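Rhizavidin (Rhizobium etli, PDB 3EW1) binds biotin with high affinity as a dimeric member of the avidin family. Local coordinates at residues E97-W102 with Q118-Y123. Numbering follows the deposited sequence.
Sequences EIVTSW and QDTFQY
Segments 97-102 and 118-123 pair antiparallel within the beta hairpin of strands 95-108 and 111-124, as I98 with F121 and T100 with D119 form the hydrogen-bonded pairs. At I98 and F121 both bonds lie in the carbonyl planes (I98 N to F121 O, 2.8 Å). At the other pair D119 O accepts twice: T100 N arrives nearly along the C=O axis, while T100 OG1, set between backbone N and carbonyl carbon (chi1 72°), comes from above the carbonyl plane at 2.7 Å. W102 NE1 gives D119 OD1 only a weak bond of 3.1 Å, the ring and carboxylate planes lying 56° apart. A water bridges T100 O and T120 OG1. On the face bearing V99 and T120, E97 and Q122 run side by side; Q122 NE2 donates almost straight to the anti lone pair of E97 OE2 (3.0 Å, 166°). An alanine in place of Q122 has no amide to give, so the E97 carboxylate, held through OE1 by Q90, would probably be less firmly oriented. Further out, Q22 and W85 bind the two oxygens of D119, and the W85 ring meets F121 edge-to-face. D119 belongs to the biotin site of this avidin-type barrel, its side chain close to that of N21; several N-H donors around its carboxylate would be expected to stabilise the charged form.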
ATOM      1  N   GLU B  97       1.620 -18.572   3.465  1.00 21.51           N
ATOM      2  CA  GLU B  97       1.258 -17.540   4.459  1.00 22.45           C
ATOM      3  C   GLU B  97       1.938 -16.242   4.058  1.00 20.95           C
ATOM      4  O   GLU B  97       2.962 -16.251   3.351  1.00 20.87           O
ATOM      5  CB  GLU B  97       1.626 -17.939   5.907  1.00 22.94           C
ATOM      6  CG  GLU B  97       3.121 -18.159   6.152  1.00 25.29           C
ATOM      7  CD  GLU B  97       3.485 -18.579   7.602  1.00 28.11           C
ATOM      8  OE1 GLU B  97       4.714 -18.704   7.868  1.00 32.28           O
ATOM      9  OE2 GLU B  97       2.574 -18.790   8.459  1.00 33.23           O
ATOM     10  N   ILE B  98       1.348 -15.118   4.461  1.00 20.18           N
ATOM     11  CA  ILE B  98       2.016 -13.843   4.235  1.00 18.79           C
ATOM     12  C   ILE B  98       2.361 -13.261   5.583  1.00 18.60           C
ATOM     13  O   ILE B  98       1.478 -13.060   6.405  1.00 20.44           O
ATOM     14  CB  ILE B  98       1.098 -12.875   3.457  1.00 18.33           C
ATOM     15  CG1 ILE B  98       0.645 -13.519   2.135  1.00 19.41           C
ATOM     16  CG2 ILE B  98       1.800 -11.533   3.168  1.00 20.35           C
ATOM     17  CD1 ILE B  98      -0.450 -12.737   1.342  1.00 17.26           C
ATOM     18  N   VAL B  99       3.643 -13.029   5.818  1.00 19.35           N
ATOM     19  CA  VAL B  99       4.141 -12.504   7.079  1.00 20.51           C
ATOM     20  C   VAL B  99       4.358 -11.012   6.892  1.00 20.12           C
ATOM     21  O   VAL B  99       5.083 -10.583   5.972  1.00 21.01           O
ATOM     22  CB  VAL B  99       5.482 -13.176   7.492  1.00 20.69           C
ATOM     23  CG1 VAL B  99       6.034 -12.534   8.772  1.00 22.08           C
ATOM     24  CG2 VAL B  99       5.302 -14.688   7.712  1.00 21.94           C
ATOM     25  N   THR B 100       3.711 -10.219   7.748  1.00 20.48           N
ATOM     26  CA  THR B 100       3.709  -8.755   7.577  1.00 19.32           C
ATOM     27  C   THR B 100       3.970  -7.963   8.862  1.00 20.30           C
ATOM     28  O   THR B 100       3.703  -8.450   9.967  1.00 22.19           O
ATOM     29  CB  THR B 100       2.340  -8.230   7.038  1.00 20.10           C
ATOM     30  OG1 THR B 100       1.340  -8.309   8.049  1.00 22.20           O
ATOM     31  CG2 THR B 100       1.876  -8.907   5.767  1.00 20.18           C
ATOM     32  N   SER B 101       4.478  -6.736   8.698  1.00 18.66           N
ATOM     33  CA  SER B 101       4.432  -5.650   9.729  1.00 19.30           C
ATOM     34  C   SER B 101       3.481  -4.648   9.217  1.00 19.22           C
ATOM     35  O   SER B 101       3.410  -4.459   8.004  1.00 19.95           O
ATOM     36  CB  SER B 101       5.792  -4.974   9.854  1.00 18.58           C
ATOM     37  OG  SER B 101       6.721  -5.934  10.391  1.00 23.14           O
ATOM     38  N   TRP B 102       2.768  -3.993  10.140  1.00 18.59           N
ATOM     39  CA  TRP B 102       1.823  -2.929   9.758  1.00 18.99           C
ATOM     40  C   TRP B 102       2.017  -1.710  10.611  1.00 18.04           C
ATOM     41  O   TRP B 102       2.514  -1.761  11.751  1.00 18.98           O
ATOM     42  CB  TRP B 102       0.368  -3.409   9.791  1.00 21.31           C
ATOM     43  CG  TRP B 102      -0.138  -4.046  11.087  1.00 21.17           C
ATOM     44  CD1 TRP B 102      -0.302  -5.391  11.355  1.00 23.42           C
ATOM     45  CD2 TRP B 102      -0.598  -3.347  12.266  1.00 23.15           C
ATOM     46  NE1 TRP B 102      -0.802  -5.559  12.629  1.00 23.39           N
ATOM     47  CE2 TRP B 102      -0.994  -4.329  13.208  1.00 24.59           C
ATOM     48  CE3 TRP B 102      -0.677  -2.002  12.626  1.00 21.90           C
ATOM     49  CZ2 TRP B 102      -1.470  -4.002  14.481  1.00 24.69           C
ATOM     50  CZ3 TRP B 102      -1.161  -1.671  13.902  1.00 23.20           C
ATOM     51  CH2 TRP B 102      -1.549  -2.664  14.810  1.00 23.51           C
ATOM     52  N   GLN B 118       2.135  -6.603  13.965  1.00 25.25           N
ATOM     53  CA  GLN B 118       2.434  -7.655  13.023  1.00 25.33           C
ATOM     54  C   GLN B 118       1.206  -8.498  12.780  1.00 24.62           C
ATOM     55  O   GLN B 118       0.458  -8.801  13.721  1.00 25.49           O
ATOM     56  CB  GLN B 118       3.518  -8.571  13.578  1.00 27.08           C
ATOM     57  CG  GLN B 118       4.909  -7.987  13.621  1.00 32.38           C
ATOM     58  CD  GLN B 118       5.566  -8.303  14.948  1.00 39.78           C
ATOM     59  OE1 GLN B 118       6.365  -9.241  15.068  1.00 43.34           O
ATOM     60  NE2 GLN B 118       5.188  -7.547  15.977  1.00 42.17           N
ATOM     61  N   ASP B 119       1.020  -8.919  11.530  1.00 23.03           N
ATOM     62  CA  ASP B 119      -0.058  -9.840  11.163  1.00 21.85           C
ATOM     63  C   ASP B 119       0.553 -10.906  10.276  1.00 22.05           C
ATOM     64  O   ASP B 119       1.389 -10.594   9.438  1.00 20.67           O
ATOM     65  CB  ASP B 119      -1.121  -9.163  10.297  1.00 21.57           C
ATOM     66  CG  ASP B 119      -2.119  -8.368  11.072  1.00 22.71           C
ATOM     67  OD1 ASP B 119      -2.120  -8.362  12.315  1.00 24.86           O
ATOM     68  OD2 ASP B 119      -2.935  -7.703  10.401  1.00 21.36           O
ATOM     69  N   THR B 120       0.095 -12.148  10.439  1.00 20.97           N
ATOM     70  CA  THR B 120       0.422 -13.226   9.517  1.00 22.14           C
ATOM     71  C   THR B 120      -0.873 -13.805   8.978  1.00 21.40           C
ATOM     72  O   THR B 120      -1.725 -14.246   9.760  1.00 22.42           O
ATOM     73  CB  THR B 120       1.253 -14.337  10.224  1.00 22.56           C
ATOM     74  OG1 THR B 120       2.500 -13.773  10.618  1.00 24.83           O
ATOM     75  CG2 THR B 120       1.514 -15.562   9.287  1.00 23.31           C
ATOM     76  N   PHE B 121      -0.983 -13.835   7.647  1.00 18.94           N
ATOM     77  CA  PHE B 121      -2.166 -14.281   6.933  1.00 19.25           C
ATOM     78  C   PHE B 121      -1.960 -15.695   6.409  1.00 20.25           C
ATOM     79  O   PHE B 121      -0.973 -15.920   5.735  1.00 21.67           O
ATOM     80  CB  PHE B 121      -2.417 -13.332   5.732  1.00 20.29           C
ATOM     81  CG  PHE B 121      -2.826 -11.944   6.131  1.00 19.58           C
ATOM     82  CD1 PHE B 121      -1.865 -10.954   6.422  1.00 15.94           C
ATOM     83  CD2 PHE B 121      -4.151 -11.634   6.287  1.00 17.10           C
ATOM     84  CE1 PHE B 121      -2.248  -9.636   6.799  1.00 17.60           C
ATOM     85  CE2 PHE B 121      -4.533 -10.297   6.659  1.00 16.17           C
ATOM     86  CZ  PHE B 121      -3.564  -9.358   6.942  1.00 18.13           C
ATOM     87  N   GLN B 122      -2.925 -16.591   6.657  1.00 20.48           N
ATOM     88  CA  GLN B 122      -2.901 -17.936   6.077  1.00 20.98           C
ATOM     89  C   GLN B 122      -3.798 -18.009   4.853  1.00 20.14           C
ATOM     90  O   GLN B 122      -4.913 -17.442   4.852  1.00 19.19           O
ATOM     91  CB  GLN B 122      -3.431 -18.962   7.094  1.00 21.19           C
ATOM     92  CG  GLN B 122      -2.674 -18.963   8.377  1.00 25.18           C
ATOM     93  CD  GLN B 122      -1.202 -19.291   8.225  1.00 28.51           C
ATOM     94  OE1 GLN B 122      -0.817 -20.172   7.454  1.00 32.00           O
ATOM     95  NE2 GLN B 122      -0.370 -18.585   8.969  1.00 31.89           N
ATOM     96  N   TYR B 123      -3.343 -18.717   3.820  1.00 20.98           N
ATOM     97  CA  TYR B 123      -4.133 -18.942   2.637  1.00 20.70           C
ATOM     98  C   TYR B 123      -5.375 -19.738   3.015  1.00 21.75           C
ATOM     99  O   TYR B 123      -5.288 -20.698   3.809  1.00 21.86           O
ATOM    100  CB  TYR B 123      -3.302 -19.681   1.571  1.00 21.67           C
ATOM    101  CG  TYR B 123      -4.110 -20.126   0.398  1.00 22.60           C
ATOM    102  CD1 TYR B 123      -4.593 -21.438   0.317  1.00 22.02           C
ATOM    103  CD2 TYR B 123      -4.442 -19.229  -0.621  1.00 21.11           C
ATOM    104  CE1 TYR B 123      -5.348 -21.854  -0.754  1.00 22.58           C
ATOM    105  CE2 TYR B 123      -5.213 -19.624  -1.705  1.00 20.62           C
ATOM    106  CZ  TYR B 123      -5.678 -20.942  -1.766  1.00 20.29           C
ATOM    107  OH  TYR B 123      -6.447 -21.353  -2.867  1.00 22.20           O
TER
HETATM  108  O   HOH W   1       3.696 -11.070  11.124  1.00 32.10           O
HETATM  109  O   HOH W   2      -1.605  -7.575  15.136  1.00 43.07           O